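Local coordinates for protein predicted metal-dependent hydrolase of the TIM-barrel fold (Lactobacillus casei, PDB 2QPX) that is probably a zinc-dependent hydrolase of the amidohydrolase type, with two zinc ions bound at the mouth of a TIM barrel, at residues Asn242-Arg247 with Ala272-Ser277; Val260-Cys265 with Pro280-Asp285. All coordinates share one frame; numbering follows the deposited sequence. Where two conformers were deposited one is given.

Contact 1 (Asn242-Arg247 with Ala272-Ser277)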
loop_
_atom_site.group_PDB
_atom_site.type_symbol
_atom_site.label_atom_id
_atom_site.label_comp_id
_atom_site.label_asym_id
_atom_site.label_seq_id
_atom_site.Cartn_x
_atom_site.Cartn_y
_atom_site.Cartn_z
ATOM N N ASN A 242 9.650 5.618 -4.118
ATOM C CA ASN A 242 8.781 4.684 -4.835
ATOM C C ASN A 242 9.502 4.310 -6.149
ATOM O O ASN A 242 9.752 5.169 -7.001
ATOM C CB ASN A 242 7.417 5.330 -5.118
ATOM C CG ASN A 242 6.415 4.376 -5.756
ATOM O OD1 ASN A 242 6.782 3.446 -6.496
ATOM N ND2 ASN A 242 5.114 4.620 -5.485
ATOM N N PRO A 243 9.820 3.021 -6.349
ATOM C CA PRO A 243 10.619 2.676 -7.510
ATOM C C PRO A 243 9.902 2.810 -8.859
ATOM O O PRO A 243 10.576 2.798 -9.892
ATOM C CB PRO A 243 11.006 1.227 -7.227
ATOM C CG PRO A 243 9.876 0.693 -6.428
ATOM C CD PRO A 243 9.482 1.847 -5.542
ATOM N N LEU A 244 8.580 3.006 -8.859
ATOM C CA LEU A 244 7.885 3.370 -10.099
ATOM C C LEU A 244 8.472 4.661 -10.682
ATOM O O LEU A 244 8.410 4.868 -11.895
ATOM C CB LEU A 244 6.389 3.544 -9.866
ATOM C CG LEU A 244 5.587 2.338 -9.371
ATOM C CD1 LEU A 244 4.112 2.686 -9.164
ATOM C CD2 LEU A 244 5.787 1.131 -10.322
ATOM N N LEU A 245 9.065 5.498 -9.829
ATOM C CA LEU A 245 9.651 6.749 -10.288
ATOM C C LEU A 245 10.910 6.517 -11.146
ATOM O O LEU A 245 11.337 7.407 -11.888
ATOM C CB LEU A 245 9.955 7.664 -9.106
ATOM C CG LEU A 245 8.748 8.138 -8.282
ATOM C CD1 LEU A 245 9.188 8.780 -6.957
ATOM C CD2 LEU A 245 7.870 9.051 -9.110
HETATM N N MSE A 246 11.468 5.294 -11.080
HETATM C CA MSE A 246 12.648 4.915 -11.857
HETATM C C MSE A 246 12.332 4.462 -13.274
HETATM O O MSE A 246 13.225 4.038 -13.987
HETATM C CB MSE A 246 13.407 3.738 -11.190
HETATM C CG MSE A 246 13.930 4.057 -9.833
HETATM SE SE MSE A 246 14.747 2.544 -9.056
HETATM C CE MSE A 246 16.174 2.387 -10.186
ATOM N N ARG A 247 11.063 4.457 -13.659
ATOM C CA ARG A 247 10.689 3.820 -14.930
ATOM C C ARG A 247 11.469 4.375 -16.134
ATOM O O ARG A 247 11.869 3.603 -16.973
ATOM C CB ARG A 247 9.178 3.895 -15.148
ATOM C CG ARG A 247 8.641 2.967 -16.253
ATOM C CD ARG A 247 7.101 3.106 -16.406
ATOM N NE ARG A 247 6.743 4.479 -16.757
ATOM C CZ ARG A 247 6.338 4.887 -17.949
ATOM N NH1 ARG A 247 6.142 4.033 -18.936
ATOM N NH2 ARG A 247 6.080 6.175 -18.146
ATOM N N ALA A 272 7.980 -3.018 -6.711
ATOM C CA ALA A 272 9.215 -3.632 -7.167
ATOM C C ALA A 272 8.951 -4.959 -7.870
ATOM O O ALA A 272 9.508 -5.203 -8.909
ATOM C CB ALA A 272 10.182 -3.853 -5.977
ATOM N N GLY A 273 8.081 -5.799 -7.315
ATOM C CA GLY A 273 7.758 -7.081 -7.926
ATOM C C GLY A 273 7.035 -6.928 -9.247
ATOM O O GLY A 273 7.292 -7.677 -10.198
ATOM N N TYR A 274 6.122 -5.967 -9.312
ATOM C CA TYR A 274 5.500 -5.576 -10.579
ATOM C C TYR A 274 6.568 -5.205 -11.612
ATOM O O TYR A 274 6.555 -5.720 -12.747
ATOM C CB TYR A 274 4.475 -4.442 -10.377
ATOM C CG TYR A 274 4.154 -3.776 -11.691
ATOM C CD1 TYR A 274 3.376 -4.411 -12.629
ATOM C CD2 TYR A 274 4.765 -2.570 -12.031
ATOM C CE1 TYR A 274 3.191 -3.838 -13.889
ATOM C CE2 TYR A 274 4.568 -1.985 -13.260
ATOM C CZ TYR A 274 3.785 -2.613 -14.176
ATOM O OH TYR A 274 3.606 -2.040 -15.418
ATOM N N LEU A 275 7.493 -4.319 -11.241
ATOM C CA LEU A 275 8.543 -3.920 -12.166
ATOM C C LEU A 275 9.380 -5.118 -12.660
ATOM O O LEU A 275 9.695 -5.210 -13.837
ATOM C CB LEU A 275 9.443 -2.843 -11.585
ATOM C CG LEU A 275 8.782 -1.501 -11.346
ATOM C CD1 LEU A 275 9.720 -0.678 -10.445
ATOM C CD2 LEU A 275 8.510 -0.796 -12.690
ATOM N N ALA A 276 9.632 -6.081 -11.777
ATOM C CA ALA A 276 10.379 -7.271 -12.127
ATOM C C ALA A 276 9.629 -8.095 -13.180
ATOM O O ALA A 276 10.239 -8.756 -13.981
ATOM C CB ALA A 276 10.690 -8.104 -10.887
ATOM N N SER A 277 8.309 -8.046 -13.153
ATOM C CA SER A 277 7.459 -8.780 -14.077
ATOM C C SER A 277 7.385 -8.191 -15.475
ATOM O O SER A 277 6.955 -8.888 -16.390
ATOM C CB SER A 277 6.040 -8.951 -13.503
ATOM O OG SER A 277 5.184 -7.818 -13.701
#
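The carbonyl O of Y274, whose ring is touched by L244, is gripped twice by S277: OG binds it at 2.7 Å, in the carbonyl plane on a lone pair, and the backbone N adds a weak bond. The contact belongs to the outer layer of a TIM barrel, where the 3-10 turn 243-246, leading into helix 247-253, packs against helix 269-278. N242 starts this turn with an Asx turn. Its CG stands anti to the backbone N (chi1 -175°), and OD1 accepts the N-H of L244 at 3.0 Å. Between the segments the packing is apolar. L275 contributes most to the contact: its two methyls part, CD1 to P243 and CD2 to L244. L275 CD2 meets L244 CD2 at 4.1 Å, the two side chains crossing obliquely. CD2 of L244 also comes within 4.2 Å of CD2 of Y274, so one methyl touches two successive helix residues. M238 of the second subunit packs on L244, and Y274 OH bonds to O of G232 of that subunit, which places this seam beside the subunit interface. P243 meets the helix at two places, CG near N of A272 and CB at 4.0 Å from CD1 of L275. That same CD1 of L275 lies 3.6 Å from P243 O, which accepts the backbone N-H of M246 inside the turn.

Contact 2 (Val260-Cys265 with Pro280-Asp285)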
loop_
_atom_site.group_PDB
_atom_site.type_symbol
_atom_site.label_atom_id
_atom_site.label_comp_id
_atom_site.label_asym_id
_atom_site.label_seq_id
_atom_site.Cartn_x
_atom_site.Cartn_y
_atom_site.Cartn_z
ATOM N N VAL A 260 19.814 -4.309 -12.884
ATOM C CA VAL A 260 19.458 -3.389 -11.802
ATOM C C VAL A 260 18.846 -4.204 -10.667
ATOM O O VAL A 260 17.993 -5.079 -10.898
ATOM C CB VAL A 260 18.440 -2.341 -12.284
ATOM C CG1 VAL A 260 17.919 -1.447 -11.133
ATOM C CG2 VAL A 260 19.040 -1.499 -13.424
ATOM N N VAL A 261 19.316 -3.929 -9.451
ATOM C CA VAL A 261 18.818 -4.619 -8.248
ATOM C C VAL A 261 18.251 -3.625 -7.265
ATOM O O VAL A 261 18.943 -2.719 -6.813
ATOM C CB VAL A 261 19.859 -5.483 -7.575
ATOM C CG1 VAL A 261 19.183 -6.405 -6.548
ATOM C CG2 VAL A 261 20.640 -6.305 -8.604
ATOM N N LEU A 262 16.971 -3.781 -6.974
ATOM C CA LEU A 262 16.237 -2.902 -6.061
ATOM C C LEU A 262 16.303 -3.469 -4.646
ATOM O O LEU A 262 15.706 -4.525 -4.375
ATOM C CB LEU A 262 14.782 -2.734 -6.502
ATOM C CG LEU A 262 14.535 -2.260 -7.933
ATOM C CD1 LEU A 262 13.009 -2.107 -8.193
ATOM C CD2 LEU A 262 15.376 -0.973 -8.286
ATOM N N LEU A 263 17.045 -2.779 -3.781
ATOM C CA LEU A 263 17.285 -3.243 -2.405
ATOM C C LEU A 263 16.190 -2.761 -1.457
ATOM O O LEU A 263 15.765 -1.592 -1.538
ATOM C CB LEU A 263 18.618 -2.695 -1.906
ATOM C CG LEU A 263 19.862 -2.891 -2.745
ATOM C CD1 LEU A 263 21.025 -2.085 -2.106
ATOM C CD2 LEU A 263 20.214 -4.381 -2.982
ATOM N N HIS A 264 15.723 -3.672 -0.588
ATOM C CA HIS A 264 14.815 -3.370 0.560
ATOM C C HIS A 264 13.365 -3.217 0.176
ATOM O O HIS A 264 12.492 -3.979 0.645
ATOM C CB HIS A 264 15.216 -2.122 1.377
ATOM C CG HIS A 264 16.659 -1.874 1.415
ATOM N ND1 HIS A 264 17.583 -2.845 1.737
ATOM C CD2 HIS A 264 17.361 -0.741 1.202
ATOM C CE1 HIS A 264 18.799 -2.330 1.673
ATOM N NE2 HIS A 264 18.692 -1.045 1.363
ATOM N N CYS A 265 13.116 -2.225 -0.673
ATOM C CA CYS A 265 11.859 -1.925 -1.348
ATOM C C CYS A 265 10.744 -1.452 -0.472
ATOM O O CYS A 265 10.047 -0.512 -0.820
ATOM C CB CYS A 265 11.415 -3.098 -2.198
ATOM S SG CYS A 265 12.614 -3.519 -3.478
ATOM N N PRO A 280 13.178 -6.451 -18.249
ATOM C CA PRO A 280 14.277 -7.417 -18.227
ATOM C C PRO A 280 15.295 -6.980 -17.211
ATOM O O PRO A 280 15.357 -5.803 -16.893
ATOM C CB PRO A 280 14.870 -7.329 -19.630
ATOM C CG PRO A 280 14.528 -5.972 -20.091
ATOM C CD PRO A 280 13.218 -5.599 -19.462
ATOM N N ASN A 281 16.059 -7.920 -16.692
ATOM C CA ASN A 281 17.289 -7.622 -15.947
ATOM C C ASN A 281 17.016 -6.836 -14.660
ATOM O O ASN A 281 17.863 -6.080 -14.200
ATOM C CB ASN A 281 18.283 -6.863 -16.842
ATOM C CG ASN A 281 18.721 -7.656 -18.028
ATOM O OD1 ASN A 281 19.043 -8.837 -17.905
ATOM N ND2 ASN A 281 18.747 -7.017 -19.188
ATOM N N LEU A 282 15.822 -7.010 -14.092
ATOM C CA LEU A 282 15.423 -6.233 -12.906
ATOM C C LEU A 282 15.120 -7.190 -11.764
ATOM O O LEU A 282 14.206 -8.014 -11.838
ATOM C CB LEU A 282 14.209 -5.336 -13.176
ATOM C CG LEU A 282 13.870 -4.303 -12.075
ATOM C CD1 LEU A 282 13.095 -4.903 -10.876
ATOM C CD2 LEU A 282 15.137 -3.576 -11.587
ATOM N N TYR A 283 15.911 -7.062 -10.716
ATOM C CA TYR A 283 15.886 -7.934 -9.541
ATOM C C TYR A 283 15.574 -7.114 -8.309
ATOM O O TYR A 283 15.674 -5.890 -8.343
ATOM C CB TYR A 283 17.232 -8.630 -9.392
ATOM C CG TYR A 283 17.652 -9.419 -10.616
ATOM C CD1 TYR A 283 18.258 -8.798 -11.697
ATOM C CD2 TYR A 283 17.388 -10.792 -10.691
ATOM C CE1 TYR A 283 18.620 -9.497 -12.839
ATOM C CE2 TYR A 283 17.725 -11.509 -11.808
ATOM C CZ TYR A 283 18.358 -10.873 -12.869
ATOM O OH TYR A 283 18.675 -11.614 -13.997
ATOM N N PHE A 284 15.216 -7.781 -7.224
ATOM C CA PHE A 284 14.918 -7.064 -5.987
ATOM C C PHE A 284 15.045 -7.970 -4.783
ATOM O O PHE A 284 15.068 -9.189 -4.911
ATOM C CB PHE A 284 13.551 -6.377 -6.055
ATOM C CG PHE A 284 12.389 -7.296 -5.988
ATOM C CD1 PHE A 284 12.059 -8.105 -7.063
ATOM C CD2 PHE A 284 11.552 -7.309 -4.895
ATOM C CE1 PHE A 284 10.958 -8.924 -7.007
ATOM C CE2 PHE A 284 10.440 -8.127 -4.878
ATOM C CZ PHE A 284 10.154 -8.923 -5.933
ATOM N N ASP A 285 15.101 -7.338 -3.617
ATOM C CA ASP A 285 15.083 -8.039 -2.335
ATOM C C ASP A 285 14.189 -7.333 -1.337
ATOM O O ASP A 285 13.718 -6.223 -1.603
ATOM C CB ASP A 285 16.516 -8.292 -1.832
ATOM C CG ASP A 285 17.227 -7.064 -1.343
ATOM O OD1 ASP A 285 16.658 -6.344 -0.508
ATOM O OD2 ASP A 285 18.381 -6.828 -1.773
#
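L282 fits a bump into the hollow made by V260 and L262: its CD2 lies 3.5 Å from V260 CG1 and reaches L262 CG, though this rests on one of two conformers. L262 crosses L282 at about a right angle, its CB 3.9 Å from F284 CB. Chi1 (72°) sets F284 CG between its backbone N and carbonyl carbon; farther out the side chain leads away from strand 260-264. C265 SG packs 4.0 Å from F284 CB and lies obliquely to the ring, 5.4 Å from its centroid. On the other face, V261 CG1 abuts Y283 CB, and V260 O sits at the edge of the Y283 ring, in its plane. The strands run parallel, 16° apart, joined by bonds such as L262 N to Y283 O (2.8 Å). At D285 the backbone N binds L262 O, OD1 takes the H264 N-H at 2.8 Å from above the carboxylate plane, and OD2 presses on L263 CD2 at 3.3 Å. S287 OG binds both D285 OD1 and H264 ND1, and H17 NE2 binds D285 OD2. An alanine here would probably leave the H264 N-H and H17 NE2 without these mates and open a gap beside L263. H264, one face covered by L263 CB 3.6 Å above its centre, binds one zinc with H228 and K167 near the C-terminal end of its strand, as expected of an amidohydrolase TIM barrel.

How the contacts relate
The two contacts lie side by side, their centres about 9 Å apart, and their segments alternate along the chain: 242-247, 260-265, 272-277, 280-285. Strand 260-264, helix 269-278 and strand 282-285 form one beta-alpha-beta unit; contact 2 pairs its strands, and contact 1 packs its helix against the turn entering helix 247-253. The layers meet directly. A272 CB packs on C265 SG at 3.5 Å, G273 CA on F284 CZ, and the selenium of M246 on L262 CD2 at 3.7 Å. Contact 1 thus lies outside the barrel wall near the second subunit, whereas contact 2 is in the wall itself and reaches the zinc site through H264.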